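Local coordinates for Non-ribosomal peptide synthetase (Streptomyces halstedii, PDB 3WV4), which is a non-ribosomal peptide synthetase fragment with the fold of the AMP-binding (ANL) enzyme family, at residues W245-Y250 with C345-I350; D361-P366 with G435-G440; P368-E373 with T393-M398; P387-V392 with R422-D427. All coordinates share one frame; numbering follows the deposited sequence.

Contact 1 is the most central, about 6 Å from the centre of the chain. It joins helix 246-258 to the loop before strand 349-350. The other three contacts lie in the antiparallel part of the large mixed sheet. Contact 1 touches contact 2 through neighbouring strands 349-350 and 362-366; their centres are about 17 Å apart. Along the chain contact 1 closes first. Contacts 3 and 4 then lie inside the loop closed by contact 2. Their segments alternate, and their centres are about 12 Å apart. They share strand 388-393. Strand 349-350 thus links the helix contact to strand 362-366, which pairs with the last strand, 437-439.

Contact 1 (W245-Y250 with C345-I350); sequences WDFGLY and CKRISI
Segment 345-350 directly follows the Tyr-Gly-Gln-Thr-Glu sequence, which matches core motif A5 of adenylation domains. It meets the first turn of helix 246-258, for which Trp245 is the N-cap residue. A classic gamma turn centred on Lys346 starts the segment: phi is 65°, psi is -61°, and Arg347 N bonds to Cys345 O at 2.7 Å. This turn sends the Lys346 side chain to the helix. CG is anti to the backbone N, the chain bends once at chi2, and the rest runs straight. The methylenes pass over one face of the Tyr250 ring. CB lies near the hydroxyl end, CG near CZ, and Lys346 CE near Tyr250 CG at 3.4 Å. The CE contact is CH-pi, close to the ring normal. The ammonium then reaches beyond the ring to the helix backbone. Lys346 NZ donates to Asp246 O at 3.0 Å, from above the carbonyl plane. The same oxygen also takes the helical bond from Tyr250 N, so two donors hold it. The Asp246 carboxylate stays short of a salt bridge, with OD1 4.3 Å from Lys346 NZ. Two waters link the groups. One water accepts from NZ and gives a weak bond to OD1. A second donates to Asp246 OD2 and to the carbonyl O of Lys346. The nearby carboxylate would probably help to stabilise the lysine charge. Helix 215-229 packs on Tyr250 and Lys346 through Ile218 and Ile225. Arg347 turns its guanidinium almost perpendicular to the Phe247 ring, and NH2 comes to 3.8 Å from Phe247 CD1.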
loop_
_atom_site.group_PDB
_atom_site.type_symbol
_atom_site.label_atom_id
_atom_site.label_comp_id
_atom_site.label_asym_id
_atom_site.label_seq_id
_atom_site.Cartn_x
_atom_site.Cartn_y
_atom_site.Cartn_z
ATOM N N TRP A 245 0.246 -3.597 5.075
ATOM C CA TRP A 245 -0.842 -4.007 4.228
ATOM C C TRP A 245 -0.710 -3.069 2.996
ATOM O O TRP A 245 -0.301 -1.908 3.107
ATOM C CB TRP A 245 -2.131 -3.836 5.056
ATOM C CG TRP A 245 -3.459 -3.897 4.337
ATOM C CD1 TRP A 245 -3.722 -4.403 3.086
ATOM C CD2 TRP A 245 -4.728 -3.473 4.864
ATOM N NE1 TRP A 245 -5.061 -4.284 2.793
ATOM C CE2 TRP A 245 -5.706 -3.726 3.860
ATOM C CE3 TRP A 245 -5.133 -2.907 6.082
ATOM C CZ2 TRP A 245 -7.065 -3.433 4.032
ATOM C CZ3 TRP A 245 -6.479 -2.609 6.256
ATOM C CH2 TRP A 245 -7.434 -2.879 5.227
ATOM N N ASP A 246 -0.923 -3.596 1.811
ATOM C CA ASP A 246 -0.749 -2.792 0.625
ATOM C C ASP A 246 -1.645 -1.513 0.629
ATOM O O ASP A 246 -1.348 -0.517 -0.044
ATOM C CB ASP A 246 -0.896 -3.649 -0.655
ATOM C CG ASP A 246 -2.291 -4.180 -0.888
ATOM O OD1 ASP A 246 -3.186 -3.952 -0.038
ATOM O OD2 ASP A 246 -2.487 -4.841 -1.953
ATOM N N PHE A 247 -2.697 -1.517 1.435
ATOM C CA PHE A 247 -3.564 -0.360 1.524
ATOM C C PHE A 247 -2.764 0.804 2.087
ATOM O O PHE A 247 -2.610 1.815 1.426
ATOM C CB PHE A 247 -4.835 -0.679 2.354
ATOM C CG PHE A 247 -5.946 0.343 2.215
ATOM C CD1 PHE A 247 -5.953 1.299 1.174
ATOM C CD2 PHE A 247 -7.014 0.346 3.104
ATOM C CE1 PHE A 247 -6.976 2.218 1.055
ATOM C CE2 PHE A 247 -8.058 1.257 2.962
ATOM C CZ PHE A 247 -8.030 2.193 1.961
ATOM N N GLY A 248 -2.177 0.627 3.262
ATOM C CA GLY A 248 -1.327 1.670 3.843
ATOM C C GLY A 248 -0.040 1.936 3.069
ATOM O O GLY A 248 0.423 3.072 2.981
ATOM N N LEU A 249 0.548 0.902 2.520
ATOM C CA LEU A 249 1.766 1.075 1.746
ATOM C C LEU A 249 1.613 2.101 0.610
ATOM O O LEU A 249 2.507 2.897 0.354
ATOM C CB LEU A 249 2.199 -0.281 1.157
ATOM C CG LEU A 249 3.669 -0.750 1.049
ATOM C CD1 LEU A 249 4.041 -1.302 -0.322
ATOM C CD2 LEU A 249 4.696 0.253 1.538
ATOM N N TYR A 250 0.479 2.040 -0.073
ATOM C CA TYR A 250 0.230 2.899 -1.212
ATOM C C TYR A 250 -0.167 4.271 -0.789
ATOM O O TYR A 250 -0.136 5.222 -1.587
ATOM C CB TYR A 250 -0.820 2.322 -2.154
ATOM C CG TYR A 250 -0.236 1.345 -3.132
ATOM C CD1 TYR A 250 -0.026 1.686 -4.433
ATOM C CD2 TYR A 250 0.125 0.084 -2.710
ATOM C CE1 TYR A 250 0.482 0.762 -5.326
ATOM C CE2 TYR A 250 0.648 -0.852 -3.568
ATOM C CZ TYR A 250 0.838 -0.517 -4.883
ATOM O OH TYR A 250 1.366 -1.435 -5.750
ATOM N N CYS A 345 -3.131 -7.220 -8.443
ATOM C CA CYS A 345 -2.836 -6.046 -9.297
ATOM C C CYS A 345 -3.017 -4.682 -8.595
ATOM O O CYS A 345 -3.249 -3.658 -9.217
ATOM C CB CYS A 345 -3.741 -6.128 -10.515
ATOM S SG CYS A 345 -5.469 -5.918 -10.196
ATOM N N LYS A 346 -2.928 -4.693 -7.280
ATOM C CA LYS A 346 -3.228 -3.580 -6.380
ATOM C C LYS A 346 -4.661 -3.165 -6.376
ATOM O O LYS A 346 -5.289 -3.171 -5.303
ATOM C CB LYS A 346 -2.322 -2.386 -6.613
ATOM C CG LYS A 346 -2.624 -1.199 -5.744
ATOM C CD LYS A 346 -2.918 -1.443 -4.267
ATOM C CE LYS A 346 -3.265 -0.110 -3.566
ATOM N NZ LYS A 346 -3.480 -0.164 -2.076
ATOM N N ARG A 347 -5.184 -2.725 -7.526
ATOM C CA ARG A 347 -6.530 -2.207 -7.578
ATOM C C ARG A 347 -7.123 -2.361 -8.960
ATOM O O ARG A 347 -6.401 -2.361 -9.979
ATOM C CB ARG A 347 -6.581 -0.760 -7.050
ATOM C CG ARG A 347 -7.968 -0.277 -6.809
ATOM C CD ARG A 347 -8.083 0.925 -5.886
ATOM N NE ARG A 347 -7.703 0.569 -4.532
ATOM C CZ ARG A 347 -6.978 1.343 -3.728
ATOM N NH1 ARG A 347 -6.613 2.577 -4.125
ATOM N NH2 ARG A 347 -6.702 0.946 -2.496
ATOM N N ILE A 348 -8.419 -2.505 -9.007
ATOM C CA ILE A 348 -9.086 -2.813 -10.266
ATOM C C ILE A 348 -9.932 -1.681 -10.782
ATOM O O ILE A 348 -9.875 -1.365 -11.996
ATOM C CB ILE A 348 -9.972 -4.062 -10.119
ATOM C CG1 ILE A 348 -8.978 -5.201 -9.938
ATOM C CG2 ILE A 348 -10.847 -4.256 -11.351
ATOM C CD1 ILE A 348 -9.465 -6.566 -9.524
ATOM N N SER A 349 -10.760 -1.132 -9.911
ATOM C CA SER A 349 -11.697 -0.117 -10.316
ATOM C C SER A 349 -11.831 0.891 -9.218
ATOM O O SER A 349 -11.635 0.568 -8.004
ATOM C CB SER A 349 -13.077 -0.698 -10.607
ATOM O OG SER A 349 -13.691 -1.173 -9.379
ATOM N N ILE A 350 -12.127 2.116 -9.637
ATOM C CA ILE A 350 -12.440 3.219 -8.736
ATOM C C ILE A 350 -13.606 4.016 -9.305
ATOM O O ILE A 350 -13.663 4.231 -10.477
ATOM C CB ILE A 350 -11.225 4.185 -8.550
ATOM C CG1 ILE A 350 -10.062 3.454 -7.948
ATOM C CG2 ILE A 350 -11.638 5.381 -7.697
ATOM C CD1 ILE A 350 -8.829 4.364 -7.763
HETATM O O HOH W 1 -5.089 -4.634 -2.981
HETATM O O HOH W 2 -5.469 -2.217 -1.817
#

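Contact 2 (D361-P366 with G435-G440); sequences DSVGLP and GFLYFG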
loop_
_atom_site.group_PDB
_atom_site.type_symbol
_atom_site.label_atom_id
_atom_site.label_comp_id
_atom_site.label_asym_id
_atom_site.label_seq_id
_atom_site.Cartn_x
_atom_site.Cartn_y
_atom_site.Cartn_z
ATOM N N ASP A 361 -24.748 0.479 -7.260
ATOM C CA ASP A 361 -24.234 -0.916 -7.237
ATOM C C ASP A 361 -22.881 -1.153 -7.855
ATOM O O ASP A 361 -22.414 -2.323 -7.904
ATOM C CB ASP A 361 -25.227 -1.843 -7.964
ATOM C CG ASP A 361 -26.486 -2.049 -7.176
ATOM O OD1 ASP A 361 -26.411 -2.017 -5.916
ATOM O OD2 ASP A 361 -27.544 -2.252 -7.818
ATOM N N SER A 362 -22.311 -0.089 -8.442
ATOM C CA SER A 362 -21.056 -0.209 -9.143
ATOM C C SER A 362 -19.902 -0.021 -8.182
ATOM O O SER A 362 -19.996 0.721 -7.219
ATOM C CB SER A 362 -20.985 0.845 -10.321
ATOM O OG SER A 362 -19.717 0.799 -10.951
ATOM N N VAL A 363 -18.784 -0.644 -8.513
ATOM C CA VAL A 363 -17.496 -0.384 -7.885
ATOM C C VAL A 363 -16.556 0.455 -8.802
ATOM O O VAL A 363 -15.316 0.418 -8.690
ATOM C CB VAL A 363 -16.777 -1.694 -7.483
ATOM C CG1 VAL A 363 -17.495 -2.330 -6.305
ATOM C CG2 VAL A 363 -16.637 -2.661 -8.652
ATOM N N GLY A 364 -17.153 1.142 -9.748
ATOM C CA GLY A 364 -16.426 2.151 -10.539
ATOM C C GLY A 364 -15.875 1.704 -11.856
ATOM O O GLY A 364 -16.283 0.657 -12.439
ATOM N N LEU A 365 -14.933 2.506 -12.352
ATOM C CA LEU A 365 -14.369 2.325 -13.698
ATOM C C LEU A 365 -12.997 1.753 -13.526
ATOM O O LEU A 365 -12.402 1.959 -12.506
ATOM C CB LEU A 365 -14.278 3.673 -14.374
ATOM C CG LEU A 365 -15.605 4.316 -14.718
ATOM C CD1 LEU A 365 -15.433 5.789 -15.025
ATOM C CD2 LEU A 365 -16.205 3.592 -15.916
ATOM N N PRO A 366 -12.481 1.031 -14.537
ATOM C CA PRO A 366 -11.105 0.565 -14.513
ATOM C C PRO A 366 -10.147 1.674 -14.182
ATOM O O PRO A 366 -10.441 2.830 -14.430
ATOM C CB PRO A 366 -10.824 0.173 -15.947
ATOM C CG PRO A 366 -12.129 0.113 -16.649
ATOM C CD PRO A 366 -13.097 0.941 -15.876
ATOM N N GLY A 435 -18.948 1.080 -19.254
ATOM C CA GLY A 435 -17.676 0.479 -18.787
ATOM C C GLY A 435 -17.566 0.447 -17.268
ATOM O O GLY A 435 -16.507 0.137 -16.732
ATOM N N PHE A 436 -18.665 0.736 -16.577
ATOM C CA PHE A 436 -18.678 0.618 -15.135
ATOM C C PHE A 436 -18.755 -0.841 -14.691
ATOM O O PHE A 436 -19.418 -1.690 -15.327
ATOM C CB PHE A 436 -19.870 1.343 -14.578
ATOM C CG PHE A 436 -19.721 2.842 -14.585
ATOM C CD1 PHE A 436 -19.198 3.498 -13.491
ATOM C CD2 PHE A 436 -20.179 3.575 -15.658
ATOM C CE1 PHE A 436 -19.057 4.875 -13.500
ATOM C CE2 PHE A 436 -20.026 4.953 -15.679
ATOM C CZ PHE A 436 -19.474 5.611 -14.575
ATOM N N LEU A 437 -18.132 -1.126 -13.572
ATOM C CA LEU A 437 -18.092 -2.505 -13.078
ATOM C C LEU A 437 -19.117 -2.753 -12.002
ATOM O O LEU A 437 -19.390 -1.892 -11.166
ATOM C CB LEU A 437 -16.695 -2.839 -12.585
ATOM C CG LEU A 437 -16.456 -4.238 -11.971
ATOM C CD1 LEU A 437 -16.716 -5.377 -12.944
ATOM C CD2 LEU A 437 -15.036 -4.274 -11.456
ATOM N N TYR A 438 -19.715 -3.944 -12.077
ATOM C CA TYR A 438 -20.711 -4.411 -11.110
ATOM C C TYR A 438 -20.414 -5.855 -10.722
ATOM O O TYR A 438 -19.904 -6.650 -11.536
ATOM C CB TYR A 438 -22.101 -4.377 -11.737
ATOM C CG TYR A 438 -22.557 -3.006 -12.158
ATOM C CD1 TYR A 438 -23.326 -2.216 -11.313
ATOM C CD2 TYR A 438 -22.223 -2.499 -13.422
ATOM C CE1 TYR A 438 -23.746 -0.974 -11.689
ATOM C CE2 TYR A 438 -22.633 -1.240 -13.798
ATOM C CZ TYR A 438 -23.373 -0.491 -12.907
ATOM O OH TYR A 438 -23.792 0.704 -13.300
ATOM N N PHE A 439 -20.780 -6.215 -9.508
ATOM C CA PHE A 439 -20.778 -7.633 -9.091
ATOM C C PHE A 439 -21.995 -8.454 -9.501
ATOM O O PHE A 439 -23.081 -7.907 -9.710
ATOM C CB PHE A 439 -20.560 -7.718 -7.580
ATOM C CG PHE A 439 -19.198 -7.287 -7.179
ATOM C CD1 PHE A 439 -18.108 -7.697 -7.916
ATOM C CD2 PHE A 439 -19.004 -6.503 -6.061
ATOM C CE1 PHE A 439 -16.835 -7.317 -7.544
ATOM C CE2 PHE A 439 -17.735 -6.125 -5.679
ATOM C CZ PHE A 439 -16.650 -6.523 -6.430
ATOM N N GLY A 440 -21.786 -9.779 -9.611
ATOM C CA GLY A 440 -22.779 -10.713 -10.205
ATOM C C GLY A 440 -23.411 -10.223 -11.511
ATOM O O GLY A 440 -22.789 -9.440 -12.255
#
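Three hydrogen bonds join the nearly antiparallel strands 362-366 and 437-439 of the large mixed sheet, where 362-366 also pairs with 349-350. Leu437 O takes two of them. Ser362 OG reaches Leu437 O at 2.7 Å, in the carbonyl plane and on a lone pair. Val363 N reaches Leu437 O at 3.0 Å, from above that plane. Leu437 N donates to Gly364 O at 2.8 Å. Ser362 OG is anti to its backbone N. It also accepts from Gly364 N, forming an ST turn. Aromatic contacts flank these bonds. Leu365 CD2 sits over the centre of the Phe436 ring, 3.7 Å from its centroid. Ser362 CB lies over one face of Tyr438, toward the rim. The Tyr438 hydroxyl bonds to Asp432. Apolar contacts come mainly from Val363. Val363 CG2 lies beside Leu437 CD2 at 3.6 Å, the two side chains pointing the same way. Val363 CG1 meets Phe439 CE2 at 3.9 Å, the side chains crossing at about a right angle. Tyr340 packs on Val363 and Leu437. Only two of the three bonds are backbone to backbone, so the serine hydroxyl probably adds to the pairing. Its two bonds would hold its rotation.

Contact 3 (P368-E373 with T393-M398); sequences PGTTIE and TGPHVM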
loop_
_atom_site.group_PDB
_atom_site.type_symbol
_atom_site.label_atom_id
_atom_site.label_comp_id
_atom_site.label_asym_id
_atom_site.label_seq_id
_atom_site.Cartn_x
_atom_site.Cartn_y
_atom_site.Cartn_z
ATOM N N PRO A 368 -7.208 4.126 -14.729
ATOM C CA PRO A 368 -6.753 4.650 -16.018
ATOM C C PRO A 368 -5.555 3.844 -16.534
ATOM O O PRO A 368 -4.619 3.598 -15.765
ATOM C CB PRO A 368 -6.320 6.082 -15.676
ATOM C CG PRO A 368 -7.091 6.441 -14.476
ATOM C CD PRO A 368 -7.496 5.184 -13.757
ATOM N N GLY A 369 -5.567 3.510 -17.834
ATOM C CA GLY A 369 -4.493 2.773 -18.444
ATOM C C GLY A 369 -4.612 1.275 -18.308
ATOM O O GLY A 369 -3.645 0.586 -18.593
ATOM N N THR A 370 -5.748 0.756 -17.830
ATOM C CA THR A 370 -5.870 -0.688 -17.587
ATOM C C THR A 370 -7.129 -1.118 -18.292
ATOM O O THR A 370 -7.856 -0.268 -18.734
ATOM C CB THR A 370 -5.963 -1.008 -16.073
ATOM O OG1 THR A 370 -7.222 -0.584 -15.567
ATOM C CG2 THR A 370 -4.905 -0.243 -15.321
ATOM N N THR A 371 -7.371 -2.414 -18.431
ATOM C CA THR A 371 -8.588 -2.909 -19.087
ATOM C C THR A 371 -9.244 -3.962 -18.223
ATOM O O THR A 371 -8.557 -4.848 -17.727
ATOM C CB THR A 371 -8.220 -3.545 -20.455
ATOM O OG1 THR A 371 -7.804 -2.490 -21.341
ATOM C CG2 THR A 371 -9.389 -4.223 -21.075
ATOM N N ILE A 372 -10.562 -3.857 -18.038
ATOM C CA ILE A 372 -11.317 -4.891 -17.407
ATOM C C ILE A 372 -12.105 -5.622 -18.516
ATOM O O ILE A 372 -12.847 -4.976 -19.261
ATOM C CB ILE A 372 -12.382 -4.319 -16.431
ATOM C CG1 ILE A 372 -11.812 -3.544 -15.241
ATOM C CG2 ILE A 372 -13.293 -5.416 -15.949
ATOM C CD1 ILE A 372 -10.478 -4.080 -14.878
ATOM N N GLU A 373 -11.985 -6.940 -18.621
ATOM C CA GLU A 373 -12.888 -7.690 -19.524
ATOM C C GLU A 373 -13.580 -8.785 -18.776
ATOM O O GLU A 373 -12.984 -9.443 -17.895
ATOM C CB GLU A 373 -12.134 -8.321 -20.675
ATOM C CG GLU A 373 -11.491 -7.354 -21.636
ATOM C CD GLU A 373 -10.241 -7.947 -22.225
ATOM O OE1 GLU A 373 -9.359 -8.392 -21.432
ATOM O OE2 GLU A 373 -10.147 -8.010 -23.460
ATOM N N THR A 393 -6.260 -6.592 -17.351
ATOM C CA THR A 393 -5.019 -6.498 -18.084
ATOM C C THR A 393 -4.383 -5.105 -17.900
ATOM O O THR A 393 -5.070 -4.113 -17.884
ATOM C CB THR A 393 -5.360 -6.800 -19.563
ATOM O OG1 THR A 393 -5.699 -8.189 -19.663
ATOM C CG2 THR A 393 -4.205 -6.514 -20.444
ATOM N N GLY A 394 -3.073 -5.022 -17.762
ATOM C CA GLY A 394 -2.445 -3.730 -17.747
ATOM C C GLY A 394 -1.186 -3.654 -16.935
ATOM O O GLY A 394 -0.719 -4.662 -16.387
ATOM N N PRO A 395 -0.619 -2.459 -16.859
ATOM C CA PRO A 395 0.713 -2.280 -16.307
ATOM C C PRO A 395 0.762 -2.317 -14.793
ATOM O O PRO A 395 1.775 -2.005 -14.216
ATOM C CB PRO A 395 1.143 -0.887 -16.822
ATOM C CG PRO A 395 0.161 -0.539 -17.903
ATOM C CD PRO A 395 -1.113 -1.238 -17.516
ATOM N N HIS A 396 -0.343 -2.682 -14.169
ATOM C CA HIS A 396 -0.471 -2.848 -12.709
ATOM C C HIS A 396 -0.523 -4.332 -12.348
ATOM O O HIS A 396 -0.400 -4.676 -11.172
ATOM C CB HIS A 396 -1.727 -2.165 -12.189
ATOM C CG HIS A 396 -3.002 -2.646 -12.806
ATOM N ND1 HIS A 396 -3.099 -3.176 -14.087
ATOM C CD2 HIS A 396 -4.267 -2.602 -12.335
ATOM C CE1 HIS A 396 -4.357 -3.472 -14.348
ATOM N NE2 HIS A 396 -5.088 -3.127 -13.306
ATOM N N VAL A 397 -0.789 -5.192 -13.351
ATOM C CA VAL A 397 -0.860 -6.625 -13.095
ATOM C C VAL A 397 0.510 -7.048 -12.625
ATOM O O VAL A 397 1.466 -6.871 -13.357
ATOM C CB VAL A 397 -1.194 -7.416 -14.341
ATOM C CG1 VAL A 397 -1.006 -8.923 -14.014
ATOM C CG2 VAL A 397 -2.622 -7.102 -14.791
ATOM N N MET A 398 0.598 -7.589 -11.416
ATOM C CA MET A 398 1.874 -7.852 -10.764
ATOM C C MET A 398 2.498 -9.101 -11.361
ATOM O O MET A 398 1.923 -9.700 -12.247
ATOM C CB MET A 398 1.664 -8.006 -9.231
ATOM C CG MET A 398 1.200 -6.708 -8.557
ATOM S SD MET A 398 2.469 -5.403 -8.600
ATOM C CE MET A 398 1.328 -4.029 -8.264
HETATM O O HOH W 3 -8.083 -2.446 -13.771
#
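The touching parts of segments 368-373 and 393-398 run roughly antiparallel, 140° apart end to end. Thr371 and Thr393 form one hydrogen-bonded pair. Thr371 N donates to Thr393 O at 2.9 Å, and Thr393 N returns the bond to Thr371 O at 2.9 Å. Both bonds are nearly straight and lie in the carbonyl planes. The second segment then leaves the ladder in a type I turn from Gly394 to Val397, closed by Val397 N to Gly394 O. Here ends the ladder between strands 371-375 and 388-393, neighbours in the large mixed sheet. The turn sets the His396 ring beside Thr370. His396 CG takes the crowded position between the backbone N and the carbonyl carbon, and the side chains cross at about a right angle. Thr370 CG2 stands over the centre of the imidazole face, a CH-pi contact of 3.5 Å to the centroid. Thr370 CB is also close, 3.4 Å from His396 CE1. Thr370 OG1 bonds to Leu367 O. Thr370 OG1 also accepts from a water at 2.7 Å, and this water bonds to His396 NE2. Pro395 CD rests 3.3 Å from Gly369 O, while Phe220 of helix 215-229 packs on Pro395 and His396.

Contact 4 (P387-V392 with R422-D427); sequences PGEITV and RLHTGD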
loop_
_atom_site.group_PDB
_atom_site.type_symbol
_atom_site.label_atom_id
_atom_site.label_comp_id
_atom_site.label_asym_id
_atom_site.label_seq_id
_atom_site.Cartn_x
_atom_site.Cartn_y
_atom_site.Cartn_z
ATOM N N PRO A 387 -23.030 -11.584 -17.312
ATOM C CA PRO A 387 -22.158 -11.982 -16.190
ATOM C C PRO A 387 -21.023 -12.901 -16.619
ATOM O O PRO A 387 -21.186 -13.708 -17.510
ATOM C CB PRO A 387 -23.105 -12.740 -15.239
ATOM C CG PRO A 387 -24.496 -12.490 -15.739
ATOM C CD PRO A 387 -24.366 -12.202 -17.213
ATOM N N GLY A 388 -19.873 -12.782 -15.965
ATOM C CA GLY A 388 -18.701 -13.619 -16.265
ATOM C C GLY A 388 -17.580 -13.354 -15.300
ATOM O O GLY A 388 -17.733 -12.604 -14.345
ATOM N N GLU A 389 -16.444 -13.980 -15.547
ATOM C CA GLU A 389 -15.297 -13.761 -14.717
ATOM C C GLU A 389 -14.662 -12.395 -14.991
ATOM O O GLU A 389 -14.264 -12.066 -16.115
ATOM C CB GLU A 389 -14.244 -14.826 -14.889
ATOM C CG GLU A 389 -13.222 -14.674 -13.811
ATOM C CD GLU A 389 -12.124 -15.701 -13.883
ATOM O OE1 GLU A 389 -12.046 -16.380 -14.949
ATOM O OE2 GLU A 389 -11.322 -15.755 -12.896
ATOM N N ILE A 390 -14.527 -11.631 -13.923
ATOM C CA ILE A 390 -13.821 -10.339 -14.003
ATOM C C ILE A 390 -12.361 -10.626 -14.268
ATOM O O ILE A 390 -11.692 -11.304 -13.472
ATOM C CB ILE A 390 -14.012 -9.527 -12.710
ATOM C CG1 ILE A 390 -15.486 -9.107 -12.597
ATOM C CG2 ILE A 390 -13.123 -8.288 -12.690
ATOM C CD1 ILE A 390 -15.868 -8.808 -11.174
ATOM N N THR A 391 -11.870 -10.103 -15.382
ATOM C CA THR A 391 -10.458 -10.281 -15.692
ATOM C C THR A 391 -9.887 -8.898 -15.942
ATOM O O THR A 391 -10.637 -7.975 -16.224
ATOM C CB THR A 391 -10.143 -11.231 -16.865
ATOM O OG1 THR A 391 -10.380 -10.574 -18.124
ATOM C CG2 THR A 391 -10.968 -12.499 -16.755
ATOM N N VAL A 392 -8.559 -8.797 -15.835
ATOM C CA VAL A 392 -7.849 -7.541 -15.832
ATOM C C VAL A 392 -6.548 -7.630 -16.609
ATOM O O VAL A 392 -5.785 -8.592 -16.474
ATOM C CB VAL A 392 -7.487 -7.185 -14.394
ATOM C CG1 VAL A 392 -6.635 -5.942 -14.339
ATOM C CG2 VAL A 392 -8.760 -7.026 -13.572
ATOM N N ARG A 422 -2.835 -11.581 -18.374
ATOM C CA ARG A 422 -4.251 -11.423 -17.997
ATOM C C ARG A 422 -4.531 -12.010 -16.651
ATOM O O ARG A 422 -4.313 -13.200 -16.425
ATOM C CB ARG A 422 -5.204 -12.006 -19.027
ATOM C CG ARG A 422 -6.650 -12.135 -18.536
ATOM C CD ARG A 422 -7.683 -11.811 -19.605
ATOM N NE ARG A 422 -7.227 -12.155 -20.943
ATOM C CZ ARG A 422 -7.565 -11.503 -22.049
ATOM N NH1 ARG A 422 -8.378 -10.457 -21.983
ATOM N NH2 ARG A 422 -7.078 -11.901 -23.229
ATOM N N LEU A 423 -4.967 -11.160 -15.723
ATOM C CA LEU A 423 -5.290 -11.635 -14.380
ATOM C C LEU A 423 -6.718 -12.082 -14.340
ATOM O O LEU A 423 -7.619 -11.321 -14.671
ATOM C CB LEU A 423 -5.105 -10.532 -13.329
ATOM C CG LEU A 423 -5.617 -10.850 -11.940
ATOM C CD1 LEU A 423 -4.734 -11.915 -11.309
ATOM C CD2 LEU A 423 -5.726 -9.576 -11.089
ATOM N N HIS A 424 -6.925 -13.311 -13.888
ATOM C CA HIS A 424 -8.262 -13.864 -13.677
ATOM C C HIS A 424 -8.545 -13.808 -12.202
ATOM O O HIS A 424 -7.882 -14.485 -11.412
ATOM C CB HIS A 424 -8.301 -15.326 -14.181
ATOM C CG HIS A 424 -8.196 -15.450 -15.666
ATOM N ND1 HIS A 424 -9.265 -15.803 -16.466
ATOM C CD2 HIS A 424 -7.150 -15.258 -16.499
ATOM C CE1 HIS A 424 -8.878 -15.814 -17.728
ATOM N NE2 HIS A 424 -7.601 -15.486 -17.774
ATOM N N THR A 425 -9.537 -13.015 -11.814
ATOM C CA THR A 425 -9.715 -12.683 -10.410
ATOM C C THR A 425 -10.476 -13.719 -9.588
ATOM O O THR A 425 -10.444 -13.683 -8.354
ATOM C CB THR A 425 -10.541 -11.395 -10.276
ATOM O OG1 THR A 425 -11.874 -11.649 -10.736
ATOM C CG2 THR A 425 -9.891 -10.221 -11.070
ATOM N N GLY A 426 -11.260 -14.566 -10.254
ATOM C CA GLY A 426 -12.148 -15.468 -9.556
ATOM C C GLY A 426 -13.353 -14.738 -9.020
ATOM O O GLY A 426 -14.147 -15.303 -8.300
ATOM N N ASP A 427 -13.516 -13.470 -9.356
ATOM C CA ASP A 427 -14.745 -12.784 -8.997
ATOM C C ASP A 427 -15.618 -12.751 -10.249
ATOM O O ASP A 427 -15.114 -12.775 -11.374
ATOM C CB ASP A 427 -14.461 -11.390 -8.457
ATOM C CG ASP A 427 -13.817 -11.405 -7.057
ATOM O OD1 ASP A 427 -14.070 -12.339 -6.271
ATOM O OD2 ASP A 427 -13.056 -10.453 -6.761
#
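Ile390 O is held by two donors from one residue. Thr425 OG1 donates to Ile390 O at 2.8 Å, in the carbonyl plane and on a lone pair. Thr425 N adds a longer bond to Ile390 O of 3.2 Å, nearly along the C=O axis. The threonine hydroxyl sits in the crowded position between its backbone N and carbonyl carbon. There it also accepts from Asp427 N, making an ST turn just where the chain rounds a corner at Gly426. Beyond the corner, Asp427 O accepts from Ile390 N at 2.9 Å. Ile390 is therefore bonded on both sides of the bend. Farther along, Val392 and Leu423 form a hydrogen-bonded antiparallel pair, and Leu423 N reaches Val392 O at 2.8 Å. Glu389 bridges the corner with an extended side chain. Glu389 OE2 accepts from Gly426 N at 2.9 Å through the anti lone pair. Glu389 OE1 accepts from His424 ND1 at 3.2 Å, in the imidazole plane but well above the carboxylate plane. The carboxylate would probably favour a protonated imidazole. Thr391 CG2 lies over one face of the same His424 ring and touches ND1 at 3.7 Å. Thr391 OG1 is bonded to Glu373 O, and Arg422 makes a salt bridge to Glu373. The Asp427 carboxylate bonds to the hydroxyl of Tyr340. Thr425 to Asp427 (Thr-Gly-Asp) match the centre of core motif A7 of adenylation domains, and the cornered antiparallel strands are consistent with the distorted beta barrel of the N-terminal domain of ANL enzymes.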